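Local coordinates for protein ATP-dependent protease (Xanthomonas campestris pv. campestris, PDB 7CAY) that is homologous to the N-terminal substrate-binding domain of Lon peptidase and probably takes part in recognising protein substrates, at residues A[7-12]-A[33-38]; A[11-16]-A[21-26]. All blocks are in the same frame, centred on the assembly; numbering follows the deposited sequence.

Interaction 1 of 2, residues A[7-12]-A[33-38]; sequences SLPLFP and LDLVRD
L35, the first residue of 33-38 to meet strand 7-12, reaches across to it with one methyl, CD1. That methyl lies at the edge of the F11 ring, close to the ring plane, with L35 CD1 3.4 Å from F11 CE1; the two side chains run obliquely to each other. The same L35 CD1 also comes within 4.3 Å of P9 CB, so one leucine branch touches both residues that the strand turns toward the helix. Its CG stands anti to the backbone N (chi1 -172°), which carries the isobutyl group off the helix to the strand. One residue on, V36 offers CG2, 4.1 Å from F11 CZ and oblique to the ring, and the two side chains cross at about a right angle. No hydrogen bond joins the segments: the contact is wholly apolar, and the axes of the two short segments come no closer than 11.1 Å, their N-to-C directions 140° apart. F11 meets both L35 and V36, and its ring is also stacked on F46 and meets that of Y32. Helix 30-42 thus packs beside strand 6-13, which pairs with strands 47-51 and 106-112, while L8 and L10 touch F93 of strand 83-100, and V36 also touches L85 of that same long strand.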
ATOM      1  N   SER A   7      -1.614  15.738  -7.236  1.00 67.75           N
ATOM      2  CA  SER A   7      -1.800  14.790  -8.328  1.00 64.85           C
ATOM      3  C   SER A   7      -0.707  13.731  -8.256  1.00 62.46           C
ATOM      4  O   SER A   7       0.485  14.060  -8.259  1.00 64.36           O
ATOM      5  CB  SER A   7      -1.773  15.510  -9.675  1.00 64.65           C
ATOM      6  N   LEU A   8      -1.108  12.462  -8.187  1.00 61.77           N
ATOM      7  CA  LEU A   8      -0.170  11.363  -8.017  1.00 60.71           C
ATOM      8  C   LEU A   8      -0.452  10.288  -9.061  1.00 61.13           C
ATOM      9  O   LEU A   8      -1.614   9.876  -9.227  1.00 60.97           O
ATOM     10  CB  LEU A   8      -0.272  10.774  -6.603  1.00 61.48           C
ATOM     11  CG  LEU A   8       0.763   9.725  -6.193  1.00 61.23           C
ATOM     12  CD1 LEU A   8       2.133  10.362  -6.001  1.00 62.86           C
ATOM     13  CD2 LEU A   8       0.322   9.002  -4.930  1.00 61.78           C
ATOM     14  N   PRO A   9       0.563   9.816  -9.784  1.00 62.20           N
ATOM     15  CA  PRO A   9       0.346   8.710 -10.724  1.00 61.87           C
ATOM     16  C   PRO A   9       0.045   7.415  -9.985  1.00 61.53           C
ATOM     17  O   PRO A   9       0.699   7.077  -8.994  1.00 61.93           O
ATOM     18  CB  PRO A   9       1.675   8.621 -11.487  1.00 61.00           C
ATOM     19  CG  PRO A   9       2.366   9.930 -11.229  1.00 62.71           C
ATOM     20  CD  PRO A   9       1.934  10.345  -9.860  1.00 63.83           C
ATOM     21  N   LEU A  10      -0.947   6.683 -10.482  1.00 60.09           N
ATOM     22  CA  LEU A  10      -1.442   5.483  -9.822  1.00 60.85           C
ATOM     23  C   LEU A  10      -1.114   4.252 -10.656  1.00 63.35           C
ATOM     24  O   LEU A  10      -1.391   4.219 -11.859  1.00 63.79           O
ATOM     25  CB  LEU A  10      -2.952   5.574  -9.587  1.00 59.89           C
ATOM     26  CG  LEU A  10      -3.455   6.853  -8.910  1.00 59.88           C
ATOM     27  CD1 LEU A  10      -4.947   6.755  -8.623  1.00 59.85           C
ATOM     28  CD2 LEU A  10      -2.676   7.147  -7.641  1.00 60.02           C
ATOM     29  N   PHE A  11      -0.525   3.242 -10.010  1.00 60.75           N
ATOM     30  CA  PHE A  11      -0.209   1.964 -10.637  1.00 61.86           C
ATOM     31  C   PHE A  11      -1.231   0.919 -10.224  1.00 64.98           C
ATOM     32  O   PHE A  11      -1.466   0.730  -9.022  1.00 63.66           O
ATOM     33  CB  PHE A  11       1.193   1.501 -10.251  1.00 63.60           C
ATOM     34  CG  PHE A  11       2.279   2.080 -11.112  1.00 64.68           C
ATOM     35  CD1 PHE A  11       2.341   3.443 -11.346  1.00 65.67           C
ATOM     36  CD2 PHE A  11       3.242   1.262 -11.684  1.00 65.43           C
ATOM     37  CE1 PHE A  11       3.338   3.980 -12.138  1.00 66.61           C
ATOM     38  CE2 PHE A  11       4.246   1.795 -12.474  1.00 66.10           C
ATOM     39  CZ  PHE A  11       4.292   3.156 -12.702  1.00 66.80           C
ATOM     40  N   PRO A  12      -1.851   0.233 -11.177  1.00 64.21           N
ATOM     41  CA  PRO A  12      -2.927  -0.707 -10.838  1.00 64.33           C
ATOM     42  C   PRO A  12      -2.427  -2.100 -10.481  1.00 64.00           C
ATOM     43  O   PRO A  12      -1.757  -2.751 -11.290  1.00 64.44           O
ATOM     44  CB  PRO A  12      -3.765  -0.732 -12.120  1.00 65.08           C
ATOM     45  CG  PRO A  12      -2.755  -0.509 -13.209  1.00 65.15           C
ATOM     46  CD  PRO A  12      -1.688   0.395 -12.633  1.00 64.77           C
ATOM     47  N   LEU A  33       7.231   2.018 -18.006  1.00 75.90           N
ATOM     48  CA  LEU A  33       8.678   2.195 -17.948  1.00 77.67           C
ATOM     49  C   LEU A  33       9.061   3.665 -18.076  1.00 80.80           C
ATOM     50  O   LEU A  33       9.955   4.143 -17.370  1.00 83.04           O
ATOM     51  CB  LEU A  33       9.355   1.364 -19.039  1.00 77.05           C
ATOM     52  CG  LEU A  33      10.883   1.432 -19.083  1.00 77.42           C
ATOM     53  CD1 LEU A  33      11.478   0.913 -17.783  1.00 77.69           C
ATOM     54  CD2 LEU A  33      11.428   0.661 -20.276  1.00 78.80           C
ATOM     55  N   ASP A  34       8.394   4.398 -18.971  1.00 81.24           N
ATOM     56  CA  ASP A  34       8.710   5.812 -19.151  1.00 82.40           C
ATOM     57  C   ASP A  34       8.316   6.638 -17.933  1.00 82.85           C
ATOM     58  O   ASP A  34       8.956   7.658 -17.645  1.00 84.79           O
ATOM     59  CB  ASP A  34       8.018   6.349 -20.405  1.00 82.53           C
ATOM     60  N   LEU A  35       7.277   6.220 -17.206  1.00 84.63           N
ATOM     61  CA  LEU A  35       6.870   6.952 -16.013  1.00 81.85           C
ATOM     62  C   LEU A  35       7.887   6.787 -14.889  1.00 80.42           C
ATOM     63  O   LEU A  35       8.207   7.755 -14.189  1.00 82.69           O
ATOM     64  CB  LEU A  35       5.481   6.491 -15.565  1.00 80.40           C
ATOM     65  CG  LEU A  35       4.766   7.255 -14.441  1.00 80.54           C
ATOM     66  CD1 LEU A  35       5.167   6.746 -13.059  1.00 80.42           C
ATOM     67  CD2 LEU A  35       5.013   8.758 -14.556  1.00 81.71           C
ATOM     68  N   VAL A  36       8.400   5.569 -14.696  1.00 78.56           N
ATOM     69  CA  VAL A  36       9.386   5.336 -13.644  1.00 80.23           C
ATOM     70  C   VAL A  36      10.669   6.102 -13.935  1.00 84.57           C
ATOM     71  O   VAL A  36      11.301   6.656 -13.026  1.00 84.76           O
ATOM     72  CB  VAL A  36       9.650   3.827 -13.481  1.00 80.84           C
ATOM     73  CG1 VAL A  36      10.729   3.584 -12.438  1.00 82.15           C
ATOM     74  CG2 VAL A  36       8.370   3.105 -13.097  1.00 79.58           C
ATOM     75  N   ARG A  37      11.075   6.150 -15.207  1.00 81.84           N
ATOM     76  CA  ARG A  37      12.250   6.934 -15.576  1.00 85.05           C
ATOM     77  C   ARG A  37      12.014   8.421 -15.341  1.00 89.41           C
ATOM     78  O   ARG A  37      12.924   9.143 -14.915  1.00 90.11           O
ATOM     79  CB  ARG A  37      12.618   6.672 -17.037  1.00 82.97           C
ATOM     80  N   ASP A  38      10.794   8.897 -15.608  1.00 81.18           N
ATOM     81  CA  ASP A  38      10.471  10.295 -15.347  1.00 88.35           C
ATOM     82  C   ASP A  38      10.397  10.574 -13.851  1.00 93.30           C
ATOM     83  O   ASP A  38      10.935  11.581 -13.373  1.00 95.34           O
ATOM     84  CB  ASP A  38       9.155  10.664 -16.031  1.00 88.73           C
TER

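Interaction 2 of 2, residues A[11-16]-A[21-26]; sequences FPLHSV and ATIGLR
Two strands of the β-rich part of this Lon-type N-terminal domain, 6-13 and 22-27, face each other here through apolar side chains and without hydrogen bonds. L13 and I23 reach toward one another tip to tip, L13 CD1 lying 3.5 Å from I23 CD1. In I23 the ethyl branch sits between the backbone N and the carbonyl carbon (chi1 57°), and its extended chi2 of -177° pushes CD1 out to the leucine. The other methyl of L13 turns to a different partner: L13 CD2 is 4.2 Å from L25 CD1, the two leucines passing obliquely. L13 is thus forked over two residues of strand 22-27, I23 and L25, which both project to the same side of it, with G24 between them. The strands belong to one mixed sheet but are not paired in it, since 22-27 is hydrogen-bonded to strand 83-100 and 6-13 to strands 47-51 and 106-112; the axes of 11-13 and 22-26 approach to 10.7 Å, with their N-to-C directions at 112°. L25 divides its own branches as well, sending CD2 to F11, where L25 CD2 and F11 CD2 are 3.8 Å apart and the methyl approaches the ring obliquely. I23 and L25 both also touch L87 of strand 83-100, and L13 touches V48 of strand 47-51.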
ATOM      1  N   PHE A  11      -0.525   3.242 -10.010  1.00 60.75           N
ATOM      2  CA  PHE A  11      -0.209   1.964 -10.637  1.00 61.86           C
ATOM      3  C   PHE A  11      -1.231   0.919 -10.224  1.00 64.98           C
ATOM      4  O   PHE A  11      -1.466   0.730  -9.022  1.00 63.66           O
ATOM      5  CB  PHE A  11       1.193   1.501 -10.251  1.00 63.60           C
ATOM      6  CG  PHE A  11       2.279   2.080 -11.112  1.00 64.68           C
ATOM      7  CD1 PHE A  11       2.341   3.443 -11.346  1.00 65.67           C
ATOM      8  CD2 PHE A  11       3.242   1.262 -11.684  1.00 65.43           C
ATOM      9  CE1 PHE A  11       3.338   3.980 -12.138  1.00 66.61           C
ATOM     10  CE2 PHE A  11       4.246   1.795 -12.474  1.00 66.10           C
ATOM     11  CZ  PHE A  11       4.292   3.156 -12.702  1.00 66.80           C
ATOM     12  N   PRO A  12      -1.851   0.233 -11.177  1.00 64.21           N
ATOM     13  CA  PRO A  12      -2.927  -0.707 -10.838  1.00 64.33           C
ATOM     14  C   PRO A  12      -2.427  -2.100 -10.481  1.00 64.00           C
ATOM     15  O   PRO A  12      -1.757  -2.751 -11.290  1.00 64.44           O
ATOM     16  CB  PRO A  12      -3.765  -0.732 -12.120  1.00 65.08           C
ATOM     17  CG  PRO A  12      -2.755  -0.509 -13.209  1.00 65.15           C
ATOM     18  CD  PRO A  12      -1.688   0.395 -12.633  1.00 64.77           C
ATOM     19  N   LEU A  13      -2.760  -2.573  -9.281  1.00 60.63           N
ATOM     20  CA  LEU A  13      -2.379  -3.906  -8.836  1.00 57.84           C
ATOM     21  C   LEU A  13      -3.610  -4.675  -8.380  1.00 57.11           C
ATOM     22  O   LEU A  13      -4.567  -4.097  -7.861  1.00 56.06           O
ATOM     23  CB  LEU A  13      -1.353  -3.859  -7.694  1.00 57.18           C
ATOM     24  CG  LEU A  13      -0.002  -3.182  -7.935  1.00 57.89           C
ATOM     25  CD1 LEU A  13       0.984  -3.647  -6.890  1.00 59.44           C
ATOM     26  CD2 LEU A  13       0.539  -3.459  -9.324  1.00 58.65           C
ATOM     27  N   HIS A  14      -3.569  -5.994  -8.568  1.00 62.03           N
ATOM     28  CA  HIS A  14      -4.645  -6.884  -8.145  1.00 60.69           C
ATOM     29  C   HIS A  14      -4.573  -7.234  -6.668  1.00 55.81           C
ATOM     30  O   HIS A  14      -5.192  -8.215  -6.237  1.00 54.18           O
ATOM     31  CB  HIS A  14      -4.633  -8.161  -8.989  1.00 61.99           C
ATOM     32  CG  HIS A  14      -5.060  -7.949 -10.407  1.00 61.47           C
ATOM     33  ND1 HIS A  14      -6.384  -7.938 -10.792  1.00 62.03           N
ATOM     34  CD2 HIS A  14      -4.340  -7.734 -11.533  1.00 61.45           C
ATOM     35  CE1 HIS A  14      -6.459  -7.732 -12.094  1.00 62.13           C
ATOM     36  NE2 HIS A  14      -5.233  -7.603 -12.568  1.00 61.79           N
ATOM     37  N   SER A  15      -3.834  -6.449  -5.891  1.00 56.40           N
ATOM     38  CA  SER A  15      -3.695  -6.661  -4.460  1.00 54.12           C
ATOM     39  C   SER A  15      -3.279  -5.344  -3.829  1.00 52.59           C
ATOM     40  O   SER A  15      -2.454  -4.620  -4.391  1.00 53.86           O
ATOM     41  CB  SER A  15      -2.667  -7.751  -4.153  1.00 53.64           C
ATOM     42  OG  SER A  15      -1.417  -7.428  -4.736  1.00 53.19           O
ATOM     43  N   VAL A  16      -3.855  -5.031  -2.669  1.00 51.26           N
ATOM     44  CA  VAL A  16      -3.505  -3.783  -2.009  1.00 51.08           C
ATOM     45  C   VAL A  16      -2.093  -3.888  -1.441  1.00 51.59           C
ATOM     46  O   VAL A  16      -1.605  -4.977  -1.100  1.00 51.43           O
ATOM     47  CB  VAL A  16      -4.522  -3.427  -0.907  1.00 52.56           C
ATOM     48  CG1 VAL A  16      -5.933  -3.799  -1.345  1.00 52.61           C
ATOM     49  CG2 VAL A  16      -4.164  -4.095   0.410  1.00 53.46           C
ATOM     50  N   ALA A  21       4.870  -2.725   4.123  1.00 62.67           N
ATOM     51  CA  ALA A  21       5.041  -3.977   3.407  1.00 62.35           C
ATOM     52  C   ALA A  21       5.783  -3.746   2.094  1.00 61.10           C
ATOM     53  O   ALA A  21       5.857  -2.627   1.577  1.00 57.93           O
ATOM     54  CB  ALA A  21       3.688  -4.635   3.139  1.00 61.12           C
ATOM     55  N   THR A  22       6.335  -4.830   1.555  1.00 63.48           N
ATOM     56  CA  THR A  22       7.164  -4.774   0.361  1.00 63.27           C
ATOM     57  C   THR A  22       6.609  -5.687  -0.721  1.00 62.62           C
ATOM     58  O   THR A  22       6.065  -6.759  -0.438  1.00 61.50           O
ATOM     59  CB  THR A  22       8.607  -5.184   0.655  1.00 64.59           C
ATOM     60  OG1 THR A  22       8.677  -6.609   0.769  1.00 65.87           O
ATOM     61  CG2 THR A  22       9.080  -4.562   1.951  1.00 65.83           C
ATOM     62  N   ILE A  23       6.762  -5.249  -1.971  1.00 61.77           N
ATOM     63  CA  ILE A  23       6.391  -6.039  -3.138  1.00 63.14           C
ATOM     64  C   ILE A  23       7.413  -5.799  -4.238  1.00 63.88           C
ATOM     65  O   ILE A  23       8.061  -4.750  -4.300  1.00 64.55           O
ATOM     66  CB  ILE A  23       4.978  -5.706  -3.662  1.00 62.31           C
ATOM     67  CG1 ILE A  23       4.882  -4.218  -4.002  1.00 62.24           C
ATOM     68  CG2 ILE A  23       3.911  -6.127  -2.663  1.00 63.15           C
ATOM     69  CD1 ILE A  23       3.519  -3.783  -4.453  1.00 60.80           C
ATOM     70  N   GLY A  24       7.549  -6.796  -5.115  1.00 62.96           N
ATOM     71  CA  GLY A  24       8.393  -6.688  -6.279  1.00 64.18           C
ATOM     72  C   GLY A  24       7.534  -6.578  -7.523  1.00 64.36           C
ATOM     73  O   GLY A  24       6.729  -7.465  -7.813  1.00 65.03           O
ATOM     74  N   LEU A  25       7.710  -5.482  -8.252  1.00 66.04           N
ATOM     75  CA  LEU A  25       6.884  -5.153  -9.407  1.00 66.02           C
ATOM     76  C   LEU A  25       7.726  -5.249 -10.670  1.00 68.52           C
ATOM     77  O   LEU A  25       8.718  -4.526 -10.812  1.00 68.74           O
ATOM     78  CB  LEU A  25       6.285  -3.754  -9.268  1.00 62.83           C
ATOM     79  CG  LEU A  25       5.503  -3.251 -10.486  1.00 60.05           C
ATOM     80  CD1 LEU A  25       4.372  -4.207 -10.825  1.00 59.16           C
ATOM     81  CD2 LEU A  25       4.975  -1.848 -10.241  1.00 58.94           C
ATOM     82  N   ARG A  26       7.330  -6.139 -11.582  1.00 67.49           N
ATOM     83  CA  ARG A  26       7.979  -6.251 -12.886  1.00 69.53           C
ATOM     84  C   ARG A  26       7.369  -5.214 -13.821  1.00 68.08           C
ATOM     85  O   ARG A  26       6.192  -5.311 -14.182  1.00 67.98           O
ATOM     86  CB  ARG A  26       7.820  -7.661 -13.449  1.00 71.73           C
ATOM     87  CG  ARG A  26       8.221  -8.765 -12.481  1.00 74.14           C
ATOM     88  CD  ARG A  26       8.265 -10.127 -13.156  1.00 77.15           C
ATOM     89  NE  ARG A  26       9.630 -10.535 -13.480  1.00 81.22           N
ATOM     90  CZ  ARG A  26      10.144 -10.558 -14.707  1.00 83.79           C
ATOM     91  NH1 ARG A  26       9.402 -10.203 -15.749  1.00 83.81           N
ATOM     92  NH2 ARG A  26      11.401 -10.944 -14.894  1.00 86.02           N
TER

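How the interactions relate
Both contacts start from strand 6-13, and their centres lie about 13 Å apart; their segments overlap at F11 and P12, of which F11 takes part in both contacts. Interaction 1 uses P9 and F11 of the strand, interaction 2 F11 and L13 at its end. Their partners come in the reverse order along the chain: strand 22-27, used by interaction 2, precedes helix 30-42, used by interaction 1. The F11 ring thus ties the two contacts into one apolar cluster. All four segments belong to the Lon-type substrate-binding domain, where strand 22-27 and helix 30-42, consecutive in the chain, both pack against side chains of strand 6-13, which belongs to the same mixed sheet as 22-27.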